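Local coordinates for protein 4-alpha-glucanotransferase (Streptococcus agalactiae, PDB 6M6T) that is an amylomaltase, also called disproportionating enzyme, with a TIM-barrel fold and pockets that hold bound glycan, at residues 11-17 with 471-475; 43-49 with 289-294. Residues are numbered along the deposited sequence.

Interaction 1: residues 11-17 with 471-475; sequences MHITSLP and QWRMR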
# COMPACT_ATOMS: atom_id res chain seq x y z
N MET A 11 7.76 0.86 6.70
CA MET A 11 7.19 2.11 7.19
C MET A 11 6.54 2.87 6.04
O MET A 11 7.21 3.26 5.08
CB MET A 11 8.24 3.00 7.83
CG MET A 11 7.69 3.67 9.03
SD MET A 11 8.60 5.15 9.41
CE MET A 11 7.64 5.55 10.83
N HIS A 12 5.25 3.13 6.17
CA HIS A 12 4.59 3.87 5.12
C HIS A 12 4.93 5.35 5.22
O HIS A 12 5.16 5.89 6.31
CB HIS A 12 3.08 3.68 5.21
CG HIS A 12 2.36 4.08 3.97
ND1 HIS A 12 1.00 4.27 3.92
CD2 HIS A 12 2.82 4.32 2.71
CE1 HIS A 12 0.65 4.61 2.69
NE2 HIS A 12 1.73 4.65 1.94
N ILE A 13 4.96 6.00 4.05
CA ILE A 13 5.11 7.44 3.96
C ILE A 13 4.21 8.18 4.94
O ILE A 13 4.53 9.28 5.38
CB ILE A 13 4.84 7.87 2.51
CG1 ILE A 13 5.51 6.89 1.54
CG2 ILE A 13 5.26 9.32 2.29
CD1 ILE A 13 6.93 7.18 1.27
N THR A 14 3.06 7.59 5.30
CA THR A 14 2.18 8.34 6.19
C THR A 14 2.77 8.43 7.60
O THR A 14 2.55 9.42 8.29
CB THR A 14 0.76 7.74 6.20
OG1 THR A 14 0.66 6.61 7.09
CG2 THR A 14 0.36 7.31 4.82
N SER A 15 3.55 7.43 8.01
CA SER A 15 4.02 7.37 9.39
C SER A 15 5.24 8.24 9.67
O SER A 15 5.62 8.40 10.83
CB SER A 15 4.32 5.91 9.78
OG SER A 15 3.36 5.02 9.27
N LEU A 16 5.86 8.80 8.63
CA LEU A 16 6.93 9.78 8.81
C LEU A 16 6.43 10.90 9.73
O LEU A 16 5.22 11.09 9.86
CB LEU A 16 7.37 10.35 7.46
CG LEU A 16 8.43 9.62 6.64
CD1 LEU A 16 8.21 8.10 6.57
CD2 LEU A 16 8.43 10.20 5.25
N PRO A 17 7.28 11.70 10.39
CA PRO A 17 6.82 12.80 11.19
C PRO A 17 6.81 14.08 10.36
O PRO A 17 7.28 14.07 9.25
CB PRO A 17 7.85 12.89 12.30
CG PRO A 17 8.93 11.92 11.92
CD PRO A 17 8.72 11.61 10.46
N GLN A 471 -3.33 5.14 11.18
CA GLN A 471 -3.15 6.38 11.89
C GLN A 471 -1.81 6.51 12.59
O GLN A 471 -1.53 7.57 13.16
CB GLN A 471 -4.26 6.55 12.94
CG GLN A 471 -5.49 7.19 12.40
CD GLN A 471 -6.66 6.87 13.26
OE1 GLN A 471 -6.49 6.39 14.38
NE2 GLN A 471 -7.86 7.11 12.74
N TRP A 472 -0.99 5.47 12.59
CA TRP A 472 0.26 5.56 13.35
C TRP A 472 1.24 6.51 12.66
O TRP A 472 1.48 6.42 11.46
CB TRP A 472 0.90 4.19 13.51
CG TRP A 472 2.07 4.24 14.41
CD1 TRP A 472 2.06 4.42 15.76
CD2 TRP A 472 3.45 4.12 14.03
NE1 TRP A 472 3.35 4.41 16.25
CE2 TRP A 472 4.22 4.23 15.21
CE3 TRP A 472 4.10 3.94 12.81
CZ2 TRP A 472 5.60 4.16 15.20
CZ3 TRP A 472 5.47 3.88 12.80
CH2 TRP A 472 6.21 3.99 13.99
N ARG A 473 1.79 7.42 13.44
CA ARG A 473 2.96 8.18 13.04
C ARG A 473 4.03 7.99 14.11
O ARG A 473 3.75 7.61 15.25
CB ARG A 473 2.62 9.66 12.82
CG ARG A 473 1.71 9.90 11.61
CD ARG A 473 1.32 11.35 11.45
NE ARG A 473 2.45 12.16 11.00
CZ ARG A 473 2.65 13.43 11.35
NH1 ARG A 473 1.79 14.06 12.15
NH2 ARG A 473 3.71 14.08 10.90
N MET A 474 5.27 8.25 13.73
CA MET A 474 6.42 8.01 14.61
C MET A 474 7.07 9.33 15.02
O MET A 474 7.42 10.15 14.17
CB MET A 474 7.43 7.12 13.91
CG MET A 474 8.82 7.18 14.51
SD MET A 474 9.99 6.91 13.16
CE MET A 474 9.69 8.43 12.27
N ARG A 475 7.24 9.51 16.33
CA ARG A 475 7.96 10.67 16.84
C ARG A 475 9.44 10.56 16.52
O ARG A 475 10.05 9.50 16.72
CB ARG A 475 7.74 10.79 18.34
CG ARG A 475 6.35 10.40 18.77
CD ARG A 475 6.00 10.97 20.13
NE ARG A 475 6.74 10.35 21.23
CZ ARG A 475 6.35 9.25 21.86
NH1 ARG A 475 5.22 8.64 21.49
NH2 ARG A 475 7.08 8.75 22.85

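Interaction 2: residues 43-49 with 289-294; sequences FWQILPL and MYDYLR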
# COMPACT_ATOMS: atom_id res chain seq x y z
N PHE A 43 16.28 -2.22 1.98
CA PHE A 43 14.93 -2.00 1.48
C PHE A 43 14.14 -1.07 2.38
O PHE A 43 14.27 -1.11 3.61
CB PHE A 43 14.17 -3.34 1.32
CG PHE A 43 14.79 -4.26 0.31
CD1 PHE A 43 14.91 -3.87 -1.02
CD2 PHE A 43 15.28 -5.49 0.68
CE1 PHE A 43 15.50 -4.71 -1.95
CE2 PHE A 43 15.88 -6.33 -0.24
CZ PHE A 43 16.00 -5.94 -1.56
N TRP A 44 13.31 -0.24 1.74
CA TRP A 44 12.21 0.50 2.37
C TRP A 44 10.94 -0.05 1.76
O TRP A 44 10.71 0.11 0.55
CB TRP A 44 12.34 2.01 2.11
CG TRP A 44 11.36 2.86 2.86
CD1 TRP A 44 10.37 2.42 3.68
CD2 TRP A 44 11.29 4.30 2.90
NE1 TRP A 44 9.67 3.49 4.20
CE2 TRP A 44 10.22 4.65 3.75
CE3 TRP A 44 12.03 5.33 2.30
CZ2 TRP A 44 9.88 5.97 4.02
CZ3 TRP A 44 11.66 6.64 2.55
CH2 TRP A 44 10.59 6.94 3.40
N GLN A 45 10.12 -0.74 2.56
CA GLN A 45 8.79 -1.15 2.11
C GLN A 45 7.77 -0.11 2.56
O GLN A 45 7.67 0.19 3.76
CB GLN A 45 8.41 -2.53 2.63
CG GLN A 45 7.12 -3.09 2.00
CD GLN A 45 6.96 -4.60 2.17
OE1 GLN A 45 7.84 -5.29 2.72
NE2 GLN A 45 5.85 -5.12 1.70
N ILE A 46 7.02 0.42 1.61
CA ILE A 46 5.91 1.31 1.90
C ILE A 46 4.59 0.58 1.59
O ILE A 46 4.58 -0.54 1.06
CB ILE A 46 6.02 2.64 1.11
CG1 ILE A 46 6.17 2.34 -0.38
CG2 ILE A 46 7.21 3.46 1.61
CD1 ILE A 46 5.64 3.41 -1.29
N LEU A 47 3.48 1.22 1.95
CA LEU A 47 2.13 0.80 1.55
C LEU A 47 1.87 1.33 0.15
O LEU A 47 2.77 1.84 -0.52
CB LEU A 47 1.13 1.24 2.61
CG LEU A 47 1.36 0.67 4.01
CD1 LEU A 47 0.02 0.51 4.71
CD2 LEU A 47 2.10 -0.66 4.03
N PRO A 48 0.67 1.14 -0.41
CA PRO A 48 0.42 1.72 -1.74
C PRO A 48 0.33 3.23 -1.66
O PRO A 48 -0.09 3.81 -0.65
CB PRO A 48 -0.91 1.10 -2.16
CG PRO A 48 -1.07 -0.09 -1.33
CD PRO A 48 -0.45 0.25 -0.03
N LEU A 49 0.75 3.87 -2.74
CA LEU A 49 0.68 5.32 -2.83
C LEU A 49 -0.61 5.80 -3.49
O LEU A 49 -0.68 6.94 -3.96
CB LEU A 49 1.90 5.83 -3.59
CG LEU A 49 3.20 5.33 -2.96
CD1 LEU A 49 4.38 6.00 -3.63
CD2 LEU A 49 3.18 5.57 -1.44
N MET A 289 7.21 2.47 -10.94
CA MET A 289 6.99 3.23 -9.72
C MET A 289 7.95 2.81 -8.62
O MET A 289 8.24 3.60 -7.72
CB MET A 289 5.54 3.08 -9.25
CG MET A 289 4.59 4.16 -9.78
SD MET A 289 4.87 5.85 -9.14
CE MET A 289 4.84 5.61 -7.35
N TYR A 290 8.44 1.59 -8.67
CA TYR A 290 9.17 1.02 -7.55
C TYR A 290 10.43 0.32 -8.05
O TYR A 290 10.75 0.34 -9.25
CB TYR A 290 8.27 0.06 -6.77
CG TYR A 290 6.95 0.71 -6.42
CD1 TYR A 290 6.90 1.87 -5.63
CD2 TYR A 290 5.76 0.20 -6.89
CE1 TYR A 290 5.69 2.47 -5.30
CE2 TYR A 290 4.54 0.80 -6.57
CZ TYR A 290 4.52 1.93 -5.78
OH TYR A 290 3.31 2.50 -5.47
N ASP A 291 11.16 -0.26 -7.11
CA ASP A 291 12.27 -1.14 -7.41
C ASP A 291 11.89 -2.61 -7.23
O ASP A 291 12.41 -3.49 -7.94
CB ASP A 291 13.48 -0.81 -6.52
CG ASP A 291 13.84 0.69 -6.53
OD1 ASP A 291 14.28 1.22 -7.58
OD2 ASP A 291 13.70 1.35 -5.47
N TYR A 292 10.99 -2.89 -6.30
CA TYR A 292 10.47 -4.23 -6.08
C TYR A 292 8.98 -4.11 -5.84
O TYR A 292 8.56 -3.37 -4.95
CB TYR A 292 11.15 -4.91 -4.87
CG TYR A 292 12.40 -5.68 -5.22
CD1 TYR A 292 13.60 -5.03 -5.44
CD2 TYR A 292 12.36 -7.06 -5.34
CE1 TYR A 292 14.73 -5.73 -5.77
CE2 TYR A 292 13.50 -7.78 -5.68
CZ TYR A 292 14.68 -7.11 -5.89
OH TYR A 292 15.81 -7.82 -6.22
N LEU A 293 8.18 -4.84 -6.61
CA LEU A 293 6.73 -4.78 -6.48
C LEU A 293 6.22 -5.97 -5.69
O LEU A 293 6.60 -7.11 -5.93
CB LEU A 293 6.06 -4.76 -7.86
CG LEU A 293 4.57 -4.44 -7.89
CD1 LEU A 293 4.32 -2.92 -7.73
CD2 LEU A 293 3.93 -5.00 -9.16
N ARG A 294 5.31 -5.69 -4.76
CA ARG A 294 4.72 -6.68 -3.87
C ARG A 294 3.24 -6.78 -4.23
O ARG A 294 2.47 -5.86 -3.93
CB ARG A 294 4.90 -6.24 -2.42
CG ARG A 294 4.13 -7.06 -1.42
CD ARG A 294 3.46 -6.15 -0.40
NE ARG A 294 3.24 -6.79 0.90
CZ ARG A 294 2.05 -7.01 1.45
NH1 ARG A 294 1.99 -7.60 2.64
NH2 ARG A 294 0.94 -6.64 0.81

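Interaction 1: residues 11-17 with 471-475
Three side chains make the apolar centre. The methyl of M11 sits against the indole of W472 (CE to CZ3, 3.4 Å) and against the base of the M474 side chain (CE to CB, 3.5 Å). M448 of helix 448-451 touches M11, W472 and M474, so the cluster continues beyond the two segments. Two more contacts flank it. S15 CB lies 3.6 Å from W472 CE3, and P17 CG lies 3.6 Å from M474 CE.

Further out, the two backbones run close together, with the CA atoms of S15 and R473 3.9 Å apart. A tight turn, with S15 N bonded to H12 O at 2.8 Å, brings the chain to S15. S15 O then accepts a hydrogen bond from M474 N at 2.9 Å. Two CA-H...O contacts lie beside it: S15 CA to W472 O at 3.4 Å and R473 CA to S15 O at 3.5 Å. The S15 OG to W472 O contact, at 3.2 Å, is weak at best.

R473 forms the polar edge. Its NE donates to L16 O at 3.2 Å, and its NH2 adds a weak hydrogen bond to G18 O. Its CG passes 3.5 Å from T14 O.

The contact joins the loop after barrel strand 6-10 to the loop before helix 481-493. The R473 guanidinium bonds to main-chain carbonyls, L16 O and, weakly, G18 O. The polar side of the contact therefore depends on the path of the backbone at 15-18, while the apolar side depends on methionine, proline and tryptophan surfaces.

Interaction 2: residues 43-49 with 289-294
These segments lie on two strands of the parallel TIM barrel, 43-45 and 292-295. Strand 212-217 runs between them in the sheet, so they meet through side chains and their backbones stay apart. Q45 CA and Y292 CA are 8.9 Å from each other, and L49 CA and M289 CA 9.6 Å.

The fit has two main parts. In the first, F43 turns its ring edge to the ring face of Y292. The stack is edge-to-face (T-shaped), with centroids 5.4 Å apart and planes at 69°. I214 and Q212 of the intervening strand touch F43 and Y292 respectively.

In the second, the L49 side chain fills the notch formed by M289 and Y290, where the chain leaves helix 277-289. L49 CD1 is 3.8 Å from M289 CE and 4.1 Å from Y290 CE1, at the edge of the tyrosine ring. L49 CG also lies 3.8 Å from Y290 OH. The I46 tip meets the same ring corner, CD1 to CE1 of Y290 at 4.1 Å. F195 and W199 of helix 182-208 also touch L49.

Apart from both, the polar ends of Q45 and R294 meet, but each is bonded to another partner. Q45 OE1 is hydrogen-bonded to Y392 OH, and R294 NH2 forms a salt bridge with D216 OD1. Q45 NE2 and R294 NE are both donors, and they simply lie side by side, 3.2 Å apart.

Overall arrangement
The centres of interactions 1 and 2 are 16 Å apart, yet 11-17 and 43-49 touch directly. M11 N is 3.0 Å from Q45 O, and M11 O is 2.6 Å from W44 NE1; both are probable hydrogen bonds. H12 packs on the turn that follows, with CD2 3.3 Å from L47 N. Barrel strands 6-10 and 43-45 are neighbours, which explains this joint. Interaction 2 is the one near the bound glycan: the R294 side chain is about 5 Å from a bound ASO and a bound AC1, and it touches the pocket residue E343. Interaction 1 is more remote, with the T14 side chain about 14 Å from a bound ASO and from a bound AC1.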